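Local atomic coordinates of sister chromatid cohesion protein (Chaetomium thermophilum, PDB entry 5T8V), a protein that probably acts in the nucleus as a cohesin loader that associates with chromatin, this chain being its C-terminal, helical-repeat part. Residues A360-L371 and G563-L574; S464-K472 and K594-L602. All coordinates share one frame; numbering follows the deposited sequence.

Interaction 1 of 2, residues A360-L371 and G563-L574; sequences AIRDLDTISTPL and GRLAYRLREMIL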
loop_
_atom_site.group_PDB
_atom_site.type_symbol
_atom_site.label_atom_id
_atom_site.label_comp_id
_atom_site.label_asym_id
_atom_site.label_seq_id
_atom_site.Cartn_x
_atom_site.Cartn_y
_atom_site.Cartn_z
ATOM N N ALA A 360 -36.327 3.171 38.869
ATOM C CA ALA A 360 -34.959 3.499 39.259
ATOM C C ALA A 360 -34.120 3.846 38.036
ATOM O O ALA A 360 -33.389 4.845 38.025
ATOM C CB ALA A 360 -34.344 2.329 40.027
ATOM N N ILE A 361 -34.227 3.031 36.986
ATOM C CA ILE A 361 -33.494 3.296 35.753
ATOM C C ILE A 361 -33.894 4.644 35.174
ATOM O O ILE A 361 -33.046 5.403 34.695
ATOM C CB ILE A 361 -33.730 2.157 34.744
ATOM C CG1 ILE A 361 -33.073 0.864 35.244
ATOM C CG2 ILE A 361 -33.217 2.541 33.348
ATOM C CD1 ILE A 361 -31.555 0.835 35.136
ATOM N N ARG A 362 -35.189 4.963 35.199
ATOM C CA ARG A 362 -35.632 6.207 34.578
ATOM C C ARG A 362 -35.148 7.420 35.365
ATOM O O ARG A 362 -34.708 8.418 34.776
ATOM C CB ARG A 362 -37.159 6.203 34.446
ATOM C CG ARG A 362 -37.711 7.031 33.286
ATOM C CD ARG A 362 -37.023 6.700 31.965
ATOM N NE ARG A 362 -36.867 5.259 31.770
ATOM C CZ ARG A 362 -35.894 4.690 31.062
ATOM N NH1 ARG A 362 -34.957 5.428 30.478
ATOM N NH2 ARG A 362 -35.848 3.369 30.944
ATOM N N ASP A 363 -35.211 7.349 36.696
ATOM C CA ASP A 363 -34.614 8.386 37.531
ATOM C C ASP A 363 -33.144 8.581 37.183
ATOM O O ASP A 363 -32.696 9.702 36.899
ATOM C CB ASP A 363 -34.761 8.012 39.006
ATOM C CG ASP A 363 -36.194 8.094 39.490
ATOM O OD1 ASP A 363 -37.097 8.339 38.662
ATOM O OD2 ASP A 363 -36.417 7.904 40.706
ATOM N N LEU A 364 -32.375 7.488 37.197
ATOM C CA LEU A 364 -30.959 7.595 36.869
ATOM C C LEU A 364 -30.766 8.231 35.500
ATOM O O LEU A 364 -29.846 9.031 35.303
ATOM C CB LEU A 364 -30.292 6.222 36.918
ATOM C CG LEU A 364 -28.825 6.215 36.476
ATOM C CD1 LEU A 364 -27.997 7.205 37.289
ATOM C CD2 LEU A 364 -28.249 4.823 36.596
ATOM N N ASP A 365 -31.624 7.891 34.540
ATOM C CA ASP A 365 -31.509 8.477 33.209
ATOM C C ASP A 365 -31.682 9.988 33.269
ATOM O O ASP A 365 -30.879 10.742 32.702
ATOM C CB ASP A 365 -32.538 7.844 32.272
ATOM C CG ASP A 365 -32.455 8.389 30.861
ATOM O OD1 ASP A 365 -31.461 8.091 30.168
ATOM O OD2 ASP A 365 -33.387 9.105 30.442
ATOM N N THR A 366 -32.714 10.455 33.981
ATOM C CA THR A 366 -32.969 11.891 34.043
ATOM C C THR A 366 -31.827 12.631 34.730
ATOM O O THR A 366 -31.497 13.760 34.349
ATOM C CB THR A 366 -34.287 12.178 34.765
ATOM O OG1 THR A 366 -34.214 11.695 36.112
ATOM C CG2 THR A 366 -35.458 11.519 34.043
ATOM N N ILE A 367 -31.210 12.023 35.747
ATOM C CA ILE A 367 -30.143 12.741 36.440
ATOM C C ILE A 367 -28.829 12.684 35.663
ATOM O O ILE A 367 -28.050 13.644 35.689
ATOM C CB ILE A 367 -29.950 12.206 37.870
ATOM C CG1 ILE A 367 -29.000 13.124 38.643
ATOM C CG2 ILE A 367 -29.403 10.786 37.845
ATOM C CD1 ILE A 367 -28.832 12.766 40.105
ATOM N N SER A 368 -28.557 11.583 34.963
ATOM C CA SER A 368 -27.236 11.363 34.386
ATOM C C SER A 368 -27.112 11.876 32.956
ATOM O O SER A 368 -26.040 12.354 32.572
ATOM C CB SER A 368 -26.878 9.873 34.426
ATOM O OG SER A 368 -27.677 9.122 33.530
ATOM N N THR A 369 -28.168 11.786 32.147
ATOM C CA THR A 369 -28.024 12.181 30.747
ATOM C C THR A 369 -27.621 13.642 30.577
ATOM O O THR A 369 -26.833 13.928 29.658
ATOM C CB THR A 369 -29.314 11.883 29.971
ATOM O OG1 THR A 369 -30.423 12.542 30.592
ATOM C CG2 THR A 369 -29.570 10.380 29.913
ATOM N N PRO A 370 -28.083 14.596 31.393
ATOM C CA PRO A 370 -27.627 15.983 31.199
ATOM C C PRO A 370 -26.139 16.171 31.446
ATOM O O PRO A 370 -25.506 17.003 30.782
ATOM C CB PRO A 370 -28.467 16.777 32.211
ATOM C CG PRO A 370 -29.588 15.872 32.597
ATOM C CD PRO A 370 -29.039 14.495 32.508
ATOM N N LEU A 371 -25.558 15.423 32.386
ATOM C CA LEU A 371 -24.134 15.559 32.670
ATOM C C LEU A 371 -23.297 15.161 31.460
ATOM O O LEU A 371 -22.369 15.878 31.060
ATOM C CB LEU A 371 -23.770 14.708 33.887
ATOM C CG LEU A 371 -24.575 15.013 35.155
ATOM C CD1 LEU A 371 -24.272 14.001 36.248
ATOM C CD2 LEU A 371 -24.293 16.420 35.645
ATOM N N GLY A 563 -31.708 -2.379 38.934
ATOM C CA GLY A 563 -32.382 -1.355 39.715
ATOM C C GLY A 563 -31.569 -0.926 40.920
ATOM O O GLY A 563 -31.483 0.267 41.233
ATOM N N ARG A 564 -30.960 -1.890 41.614
ATOM C CA ARG A 564 -30.064 -1.551 42.717
ATOM C C ARG A 564 -28.925 -0.667 42.229
ATOM O O ARG A 564 -28.611 0.359 42.845
ATOM C CB ARG A 564 -29.518 -2.823 43.361
ATOM C CG ARG A 564 -30.590 -3.752 43.904
ATOM C CD ARG A 564 -30.003 -5.098 44.294
ATOM N NE ARG A 564 -31.024 -6.141 44.346
ATOM C CZ ARG A 564 -30.762 -7.442 44.380
ATOM N NH1 ARG A 564 -29.508 -7.875 44.365
ATOM N NH2 ARG A 564 -31.758 -8.316 44.423
ATOM N N LEU A 565 -28.294 -1.048 41.116
ATOM C CA LEU A 565 -27.245 -0.212 40.539
ATOM C C LEU A 565 -27.776 1.175 40.200
ATOM O O LEU A 565 -27.061 2.173 40.343
ATOM C CB LEU A 565 -26.666 -0.878 39.292
ATOM C CG LEU A 565 -25.772 -2.096 39.520
ATOM C CD1 LEU A 565 -25.547 -2.844 38.213
ATOM C CD2 LEU A 565 -24.445 -1.677 40.128
ATOM N N ALA A 566 -29.027 1.259 39.748
ATOM C CA ALA A 566 -29.607 2.554 39.415
ATOM C C ALA A 566 -29.697 3.440 40.651
ATOM O O ALA A 566 -29.234 4.590 40.645
ATOM C CB ALA A 566 -30.984 2.361 38.781
ATOM N N TYR A 567 -30.286 2.919 41.730
ATOM C CA TYR A 567 -30.358 3.683 42.971
ATOM C C TYR A 567 -28.966 4.092 43.439
ATOM O O TYR A 567 -28.701 5.275 43.693
ATOM C CB TYR A 567 -31.069 2.864 44.050
ATOM C CG TYR A 567 -31.022 3.497 45.424
ATOM C CD1 TYR A 567 -31.950 4.458 45.800
ATOM C CD2 TYR A 567 -30.045 3.135 46.344
ATOM C CE1 TYR A 567 -31.909 5.040 47.056
ATOM C CE2 TYR A 567 -29.994 3.712 47.599
ATOM C CZ TYR A 567 -30.928 4.664 47.951
ATOM O OH TYR A 567 -30.883 5.241 49.202
ATOM N N ARG A 568 -28.059 3.118 43.553
ATOM C CA ARG A 568 -26.710 3.398 44.033
ATOM C C ARG A 568 -26.059 4.513 43.228
ATOM O O ARG A 568 -25.591 5.508 43.792
ATOM C CB ARG A 568 -25.862 2.128 43.970
ATOM C CG ARG A 568 -26.326 1.038 44.916
ATOM C CD ARG A 568 -25.649 -0.286 44.621
ATOM N NE ARG A 568 -26.225 -1.374 45.410
ATOM C CZ ARG A 568 -25.947 -2.661 45.232
ATOM N NH1 ARG A 568 -25.098 -3.041 44.287
ATOM N NH2 ARG A 568 -26.526 -3.572 46.003
ATOM N N LEU A 569 -26.017 4.364 41.903
ATOM C CA LEU A 569 -25.351 5.364 41.072
ATOM C C LEU A 569 -26.036 6.720 41.159
ATOM O O LEU A 569 -25.367 7.755 41.059
ATOM C CB LEU A 569 -25.291 4.891 39.620
ATOM C CG LEU A 569 -24.006 4.152 39.234
ATOM C CD1 LEU A 569 -22.808 5.091 39.253
ATOM C CD2 LEU A 569 -23.767 2.951 40.141
ATOM N N ARG A 570 -27.357 6.745 41.339
ATOM C CA ARG A 570 -28.038 8.019 41.545
ATOM C C ARG A 570 -27.529 8.698 42.813
ATOM O O ARG A 570 -27.130 9.872 42.791
ATOM C CB ARG A 570 -29.549 7.792 41.610
ATOM C CG ARG A 570 -30.385 9.054 41.448
ATOM C CD ARG A 570 -31.169 9.365 42.712
ATOM N NE ARG A 570 -32.093 8.291 43.065
ATOM C CZ ARG A 570 -32.764 8.224 44.212
ATOM N NH1 ARG A 570 -32.617 9.169 45.132
ATOM N NH2 ARG A 570 -33.584 7.208 44.440
ATOM N N GLU A 571 -27.516 7.963 43.930
ATOM C CA GLU A 571 -26.977 8.512 45.171
ATOM C C GLU A 571 -25.530 8.952 45.004
ATOM O O GLU A 571 -25.104 9.939 45.614
ATOM C CB GLU A 571 -27.082 7.478 46.293
ATOM C CG GLU A 571 -28.503 7.052 46.640
ATOM C CD GLU A 571 -29.272 8.117 47.402
ATOM O OE1 GLU A 571 -28.992 9.318 47.206
ATOM O OE2 GLU A 571 -30.155 7.750 48.207
ATOM N N MET A 572 -24.759 8.236 44.184
ATOM C CA MET A 572 -23.359 8.586 43.979
ATOM C C MET A 572 -23.221 9.886 43.200
ATOM O O MET A 572 -22.371 10.724 43.523
ATOM C CB MET A 572 -22.644 7.452 43.248
ATOM C CG MET A 572 -21.715 6.637 44.123
ATOM S SD MET A 572 -21.209 5.109 43.314
ATOM C CE MET A 572 -22.682 4.138 43.535
ATOM N N ILE A 573 -24.041 10.071 42.166
ATOM C CA ILE A 573 -23.981 11.304 41.391
ATOM C C ILE A 573 -24.412 12.485 42.248
ATOM O O ILE A 573 -23.832 13.574 42.164
ATOM C CB ILE A 573 -24.841 11.177 40.120
ATOM C CG1 ILE A 573 -24.219 10.147 39.175
ATOM C CG2 ILE A 573 -24.980 12.532 39.416
ATOM C CD1 ILE A 573 -25.070 9.810 37.967
ATOM N N LEU A 574 -25.431 12.294 43.091
ATOM C CA LEU A 574 -25.881 13.397 43.935
ATOM C C LEU A 574 -24.862 13.733 45.017
ATOM O O LEU A 574 -24.791 14.884 45.459
ATOM C CB LEU A 574 -27.234 13.061 44.562
ATOM C CG LEU A 574 -28.414 12.985 43.590
ATOM C CD1 LEU A 574 -29.649 12.458 44.299
ATOM C CD2 LEU A 574 -28.702 14.344 42.967
#
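Leu364 of the helix segment 360-371 sits as a knob in a hole formed by Ala566, Leu569, Arg570 and Ile573 of the segment 563-574. The two segments run in roughly the same direction, 32° apart, and their axes approach to 8.3 Å. From CB, the Leu364 side chain leaves with CG anti to the backbone N (chi1 175°), and CG forks over the partner helix. CD1 meets the tip of Ile573, CD1 to CD1 at 4.0 Å, and also borders the backbone N of Arg570. CD2 rests on the backbone of Ala566, 3.9 Å from its CA, and borders CB of Leu569. With an alanine in place of Leu364, the hole between Ala566 and Ile573 would probably be left unfilled and the Ile573 CD1 methyl would lose a neighbour. At one end the helices come close through small residues: Ala360 CB lies 3.6 Å from Ala566 CB, and Gly563 has no side chain to keep them apart. At the other end Ile573 is the reciprocal knob, held among Leu364, Ile367, Ser368 and Leu371. Its CG2 packs against Leu371 CD1 at 3.6 Å, while Ile367 runs alongside it the other way, and the CD1 of Ile367 goes on to the CD2 of Leu574. Arg570 lends its CG to Ile367 CG2, and its guanidinium bonds to the backbone O of Ile347. Helix 527-550 adds Ile544, Cys545 and Tyr548 around Ile361 and Leu364. This is knobs-into-holes packing of two helices, consistent with the stacked helices of a HEAT-repeat protein.

Interaction 2 of 2, residues S464-K472 and K594-L602; sequences SKLRGHVRK and KLSYSIILL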
loop_
_atom_site.group_PDB
_atom_site.type_symbol
_atom_site.label_atom_id
_atom_site.label_comp_id
_atom_site.label_asym_id
_atom_site.label_seq_id
_atom_site.Cartn_x
_atom_site.Cartn_y
_atom_site.Cartn_z
ATOM N N SER A 464 -5.361 -0.120 18.147
ATOM C CA SER A 464 -4.673 -1.400 18.010
ATOM C C SER A 464 -3.719 -1.633 19.176
ATOM O O SER A 464 -3.692 -2.720 19.771
ATOM C CB SER A 464 -3.921 -1.441 16.681
ATOM O OG SER A 464 -3.308 -2.702 16.478
ATOM N N LYS A 465 -2.931 -0.613 19.521
ATOM C CA LYS A 465 -2.026 -0.730 20.659
ATOM C C LYS A 465 -2.792 -0.998 21.947
ATOM O O LYS A 465 -2.366 -1.816 22.770
ATOM C CB LYS A 465 -1.179 0.536 20.782
ATOM C CG LYS A 465 -0.598 0.747 22.168
ATOM C CD LYS A 465 0.558 1.728 22.162
ATOM C CE LYS A 465 0.904 2.162 23.577
ATOM N NZ LYS A 465 0.889 1.017 24.543
ATOM N N LEU A 466 -3.928 -0.326 22.140
ATOM C CA LEU A 466 -4.716 -0.563 23.347
ATOM C C LEU A 466 -5.190 -2.009 23.417
ATOM O O LEU A 466 -5.131 -2.639 24.480
ATOM C CB LEU A 466 -5.904 0.396 23.399
ATOM C CG LEU A 466 -6.840 0.229 24.598
ATOM C CD1 LEU A 466 -7.254 1.576 25.142
ATOM C CD2 LEU A 466 -8.066 -0.565 24.212
ATOM N N ARG A 467 -5.660 -2.555 22.295
ATOM C CA ARG A 467 -6.144 -3.931 22.286
ATOM C C ARG A 467 -5.015 -4.910 22.586
ATOM O O ARG A 467 -5.176 -5.840 23.390
ATOM C CB ARG A 467 -6.795 -4.239 20.937
ATOM C CG ARG A 467 -8.141 -3.557 20.756
ATOM C CD ARG A 467 -8.482 -3.339 19.295
ATOM N NE ARG A 467 -8.335 -4.561 18.513
ATOM C CZ ARG A 467 -9.167 -5.595 18.572
ATOM N NH1 ARG A 467 -10.213 -5.566 19.391
ATOM N NH2 ARG A 467 -8.947 -6.664 17.816
ATOM N N GLY A 468 -3.856 -4.710 21.956
ATOM C CA GLY A 468 -2.711 -5.548 22.270
ATOM C C GLY A 468 -2.344 -5.483 23.739
ATOM O O GLY A 468 -2.081 -6.510 24.373
ATOM N N HIS A 469 -2.332 -4.274 24.306
ATOM C CA HIS A 469 -1.998 -4.121 25.717
ATOM C C HIS A 469 -3.013 -4.835 26.600
ATOM O O HIS A 469 -2.648 -5.425 27.622
ATOM C CB HIS A 469 -1.914 -2.637 26.076
ATOM C CG HIS A 469 -1.368 -2.376 27.445
ATOM N ND1 HIS A 469 -0.356 -3.130 28.001
ATOM C CD2 HIS A 469 -1.687 -1.438 28.369
ATOM C CE1 HIS A 469 -0.079 -2.672 29.208
ATOM N NE2 HIS A 469 -0.871 -1.645 29.456
ATOM N N VAL A 470 -4.292 -4.805 26.219
ATOM C CA VAL A 470 -5.308 -5.511 26.997
ATOM C C VAL A 470 -5.053 -7.011 26.960
ATOM O O VAL A 470 -5.127 -7.695 27.987
ATOM C CB VAL A 470 -6.718 -5.165 26.487
ATOM C CG1 VAL A 470 -7.762 -6.122 27.078
ATOM C CG2 VAL A 470 -7.066 -3.729 26.844
ATOM N N ARG A 471 -4.760 -7.550 25.774
ATOM C CA ARG A 471 -4.473 -8.979 25.686
ATOM C C ARG A 471 -3.273 -9.344 26.551
ATOM O O ARG A 471 -3.297 -10.348 27.279
ATOM C CB ARG A 471 -4.235 -9.385 24.232
ATOM C CG ARG A 471 -4.696 -10.807 23.910
ATOM C CD ARG A 471 -4.414 -11.187 22.461
ATOM N NE ARG A 471 -4.825 -10.138 21.529
ATOM C CZ ARG A 471 -6.046 -10.016 21.013
ATOM N NH1 ARG A 471 -7.004 -10.880 21.326
ATOM N NH2 ARG A 471 -6.310 -9.019 20.177
ATOM N N LYS A 472 -2.219 -8.527 26.503
ATOM C CA LYS A 472 -1.040 -8.790 27.321
ATOM C C LYS A 472 -1.393 -8.798 28.804
ATOM O O LYS A 472 -1.106 -9.765 29.518
ATOM C CB LYS A 472 0.037 -7.747 27.034
ATOM C CG LYS A 472 1.382 -8.073 27.660
ATOM C CD LYS A 472 2.209 -6.824 27.884
ATOM C CE LYS A 472 3.535 -7.155 28.544
ATOM N NZ LYS A 472 4.286 -5.923 28.909
ATOM N N LYS A 594 -5.656 -0.122 35.407
ATOM C CA LYS A 594 -5.414 0.102 33.987
ATOM C C LYS A 594 -6.155 -0.922 33.135
ATOM O O LYS A 594 -6.780 -0.566 32.128
ATOM C CB LYS A 594 -3.913 0.064 33.703
ATOM C CG LYS A 594 -3.558 0.049 32.225
ATOM C CD LYS A 594 -2.443 1.023 31.902
ATOM C CE LYS A 594 -2.946 2.451 31.897
ATOM N NZ LYS A 594 -2.024 3.367 31.159
ATOM N N LEU A 595 -6.108 -2.199 33.524
ATOM C CA LEU A 595 -6.834 -3.217 32.771
ATOM C C LEU A 595 -8.334 -2.964 32.817
ATOM O O LEU A 595 -9.023 -3.098 31.800
ATOM C CB LEU A 595 -6.512 -4.615 33.306
ATOM C CG LEU A 595 -7.266 -5.777 32.654
ATOM C CD1 LEU A 595 -7.121 -5.759 31.141
ATOM C CD2 LEU A 595 -6.769 -7.096 33.207
ATOM N N SER A 596 -8.858 -2.594 33.987
ATOM C CA SER A 596 -10.283 -2.308 34.108
ATOM C C SER A 596 -10.699 -1.204 33.148
ATOM O O SER A 596 -11.591 -1.385 32.306
ATOM C CB SER A 596 -10.613 -1.919 35.549
ATOM O OG SER A 596 -10.334 -2.983 36.438
ATOM N N TYR A 597 -10.052 -0.043 33.254
ATOM C CA TYR A 597 -10.423 1.078 32.402
ATOM C C TYR A 597 -10.232 0.743 30.929
ATOM O O TYR A 597 -11.018 1.187 30.086
ATOM C CB TYR A 597 -9.615 2.319 32.784
ATOM C CG TYR A 597 -10.049 3.554 32.034
ATOM C CD1 TYR A 597 -11.301 4.116 32.252
ATOM C CD2 TYR A 597 -9.216 4.152 31.103
ATOM C CE1 TYR A 597 -11.707 5.237 31.564
ATOM C CE2 TYR A 597 -9.615 5.275 30.411
ATOM C CZ TYR A 597 -10.864 5.813 30.645
ATOM O OH TYR A 597 -11.265 6.935 29.958
ATOM N N SER A 598 -9.207 -0.045 30.597
ATOM C CA SER A 598 -9.009 -0.437 29.205
ATOM C C SER A 598 -10.159 -1.308 28.712
ATOM O O SER A 598 -10.634 -1.141 27.582
ATOM C CB SER A 598 -7.676 -1.167 29.054
ATOM O OG SER A 598 -6.603 -0.374 29.535
ATOM N N ILE A 599 -10.619 -2.243 29.545
ATOM C CA ILE A 599 -11.793 -3.036 29.194
ATOM C C ILE A 599 -12.985 -2.123 28.945
ATOM O O ILE A 599 -13.731 -2.300 27.975
ATOM C CB ILE A 599 -12.085 -4.069 30.299
ATOM C CG1 ILE A 599 -11.001 -5.147 30.311
ATOM C CG2 ILE A 599 -13.444 -4.722 30.094
ATOM C CD1 ILE A 599 -10.885 -5.880 31.632
ATOM N N ILE A 600 -13.185 -1.130 29.814
ATOM C CA ILE A 600 -14.257 -0.165 29.588
ATOM C C ILE A 600 -14.087 0.512 28.234
ATOM O O ILE A 600 -15.060 0.716 27.497
ATOM C CB ILE A 600 -14.301 0.856 30.740
ATOM C CG1 ILE A 600 -14.729 0.157 32.033
ATOM C CG2 ILE A 600 -15.261 2.002 30.412
ATOM C CD1 ILE A 600 -14.581 0.999 33.270
ATOM N N LEU A 601 -12.849 0.864 27.879
ATOM C CA LEU A 601 -12.611 1.563 26.621
ATOM C C LEU A 601 -12.931 0.679 25.424
ATOM O O LEU A 601 -13.463 1.163 24.419
ATOM C CB LEU A 601 -11.163 2.049 26.558
ATOM C CG LEU A 601 -10.811 3.255 27.431
ATOM C CD1 LEU A 601 -9.319 3.508 27.385
ATOM C CD2 LEU A 601 -11.570 4.506 26.992
ATOM N N LEU A 602 -12.609 -0.615 25.501
ATOM C CA LEU A 602 -12.897 -1.500 24.378
ATOM C C LEU A 602 -14.371 -1.499 24.009
ATOM O O LEU A 602 -14.710 -1.800 22.861
ATOM C CB LEU A 602 -12.450 -2.928 24.690
ATOM C CG LEU A 602 -10.941 -3.173 24.760
ATOM C CD1 LEU A 602 -10.669 -4.615 25.142
ATOM C CD2 LEU A 602 -10.263 -2.836 23.439
#
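Val470 and Leu602 meet tip to tip between the segments 464-472 and 594-602, with Val470 CG1 3.8 Å from Leu602 CD1. The helices run in broadly opposed directions, 133° apart, and their axes stay 10.1 Å from each other. With Val470 CG1 anti to the backbone N (chi1 167°), that methyl touches Leu602 and Leu595. This puts CG2 beside the N, and CG2 packs 3.4 Å from Ser598 CB. Leu602 has CG anti to its carbonyl carbon (chi1 -70°), and its fork divides the work: CD1 goes to Val470, while CD2 meets Leu466 CD2 and the CG of Arg467. Leu466 also sends CD1 across Leu601, 3.6 Å from the CD1 of that residue. At the margin Lys594 bends along its chain and sets CD at the edge of the His469 ring, 3.9 Å from NE2. Its NZ forms a salt bridge with Asp417. Ser598 OG bonds back to Lys594 O at 2.6 Å, from above the carbonyl plane, while Ser598 N reaches that oxygen from the opposite face. No hydrogen bond joins the two segments. The contact therefore rests on buried aliphatic packing, with the serine hydroxyl satisfied within its own helix.

Interactions 1 and 2 lie on the same side of the chain's centre, with their own centres about 27 Å apart. Their nearest atoms are about 11 Å apart, so they do not touch. Along the sequence their segments alternate: 464-472 falls between 360-371 and 563-574, and 594-602 follows. The sequence between 563-574 and 594-602 includes the short helix 578-582, whose Trp578 and Leu579 pack on Met572. Interaction 1 lies farther from the chain's centre, about 49 Å against about 28 Å, both measured from the contact's centre. The helices run in roughly the same direction in interaction 1 and in broadly opposed directions in interaction 2. Both are apolar joints within one helical array.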